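LPXTG-motif cell wall anchor domain protein (Mobiluncus mulieris, PDB 5U5O) is part of a giant adhesin that probably acts at the cell surface, with Ig-like domains carrying intramolecular disulfide, isopeptide and ester cross-links. Local coordinates at residues Y36-E39 with T43-I46. Sequence-based numbering, arbitrary orientation.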
# COMPACT_ATOMS: atom_id res chain seq x y z
N TYR A 36 -19.50 -25.64 -4.19
CA TYR A 36 -19.67 -26.39 -5.46
C TYR A 36 -20.12 -27.82 -5.20
O TYR A 36 -19.47 -28.50 -4.42
CB TYR A 36 -18.37 -26.42 -6.25
CG TYR A 36 -17.76 -25.06 -6.46
CD1 TYR A 36 -18.50 -24.04 -7.03
CD2 TYR A 36 -16.46 -24.82 -6.10
CE1 TYR A 36 -17.95 -22.79 -7.23
CE2 TYR A 36 -15.90 -23.54 -6.27
CZ TYR A 36 -16.66 -22.56 -6.87
OH TYR A 36 -16.12 -21.29 -7.04
N ASN A 37 -21.29 -28.16 -5.72
CA ASN A 37 -21.76 -29.58 -5.69
C ASN A 37 -21.89 -30.08 -4.26
O ASN A 37 -21.60 -31.25 -3.97
CB ASN A 37 -20.89 -30.49 -6.57
CG ASN A 37 -21.10 -30.20 -8.02
OD1 ASN A 37 -22.14 -29.70 -8.43
ND2 ASN A 37 -20.15 -30.63 -8.84
N VAL A 38 -22.40 -29.21 -3.38
CA VAL A 38 -22.74 -29.56 -2.02
C VAL A 38 -24.18 -30.02 -1.99
O VAL A 38 -24.93 -29.84 -2.95
CB VAL A 38 -22.53 -28.35 -1.05
CG1 VAL A 38 -21.05 -28.18 -0.77
CG2 VAL A 38 -23.14 -27.04 -1.57
N GLU A 39 -24.58 -30.61 -0.87
CA GLU A 39 -25.89 -31.24 -0.75
C GLU A 39 -26.86 -30.30 -0.01
O GLU A 39 -26.62 -29.94 1.15
CB GLU A 39 -25.76 -32.57 -0.00
CG GLU A 39 -27.07 -33.31 0.12
CD GLU A 39 -26.90 -34.71 0.71
OE1 GLU A 39 -25.98 -35.46 0.28
OE2 GLU A 39 -27.69 -35.07 1.60
N THR A 43 -25.50 -29.45 6.69
CA THR A 43 -24.89 -28.34 7.40
C THR A 43 -23.38 -28.49 7.39
O THR A 43 -22.84 -29.37 8.02
CB THR A 43 -25.40 -28.21 8.85
OG1 THR A 43 -26.81 -28.03 8.81
CG2 THR A 43 -24.73 -27.01 9.55
N TYR A 44 -22.72 -27.58 6.69
CA TYR A 44 -21.28 -27.54 6.55
C TYR A 44 -20.73 -26.44 7.46
O TYR A 44 -21.47 -25.51 7.86
CB TYR A 44 -20.90 -27.17 5.12
CG TYR A 44 -21.37 -28.19 4.11
CD1 TYR A 44 -22.67 -28.19 3.64
CD2 TYR A 44 -20.49 -29.12 3.57
CE1 TYR A 44 -23.10 -29.13 2.71
CE2 TYR A 44 -20.91 -30.05 2.63
CZ TYR A 44 -22.22 -30.05 2.19
OH TYR A 44 -22.70 -30.97 1.28
N ALA A 45 -19.45 -26.55 7.80
CA ALA A 45 -18.73 -25.42 8.40
C ALA A 45 -17.79 -24.87 7.35
O ALA A 45 -17.15 -25.60 6.59
CB ALA A 45 -17.95 -25.85 9.63
N ILE A 46 -17.70 -23.54 7.33
CA ILE A 46 -16.75 -22.83 6.48
C ILE A 46 -15.83 -21.96 7.32
O ILE A 46 -16.27 -21.39 8.35
CB ILE A 46 -17.45 -22.02 5.36
CG1 ILE A 46 -18.54 -21.09 5.90
CG2 ILE A 46 -17.97 -23.00 4.30
CD1 ILE A 46 -19.05 -20.13 4.85
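Tyr44 reaches from the start of strand 43-52 to the side chain of Val38 and the backbone N of Glu39, a worked example of a strand tyrosine whose hydroxyl accepts a backbone N-H of the preceding loop, where the chain passes between the two sheets of an Ig-like domain. At the root of the side chain, CB points toward the loop 36-39, and CG stands anti to the carbonyl carbon (chi1 -63°), a setting that sends the ring across the gap between the loop and the strand, whose CA atoms at Val38 and Tyr44 are 8.9 Å apart. Farther out the ring meets Val38, which lies over one face: the methyl CG1 sits 4.1 Å from the centroid of the Tyr44 ring and 27° off its normal, a CH-pi contact displaced toward the phenol end. There CE2 of Tyr44 lies 3.9 Å from Val38 CG1, while CE1 has Val38 CB and, at the ring edge and in its plane, the carbonyl oxygen of Glu39 as neighbours. CZ of Tyr44 rests against Val38 CB at 3.7 Å. The tip is polar: OH accepts a nearly straight hydrogen bond from Glu39 N, 2.9 Å long with an N-H...O angle of 169°. One backbone N-H of an irregular loop is thereby satisfied by a side chain, and bond and methyl together probably limit how the phenol end can move. Glu39 adds its CB, 3.7 Å from Tyr44 OH, before its extended chain leads away from the ring. Both segments belong to the T-Q ester bond domain, where the loop holding residues 36-39 leads from strand 26-36 into strand 43-52, strands of different sheets; Leu126 of strand 118-127 touches both Val38 and Tyr44, Tyr95 of strand 94-104 packs on Val38, and the backbone of Tyr44 pairs with Val70 of strand 64-71.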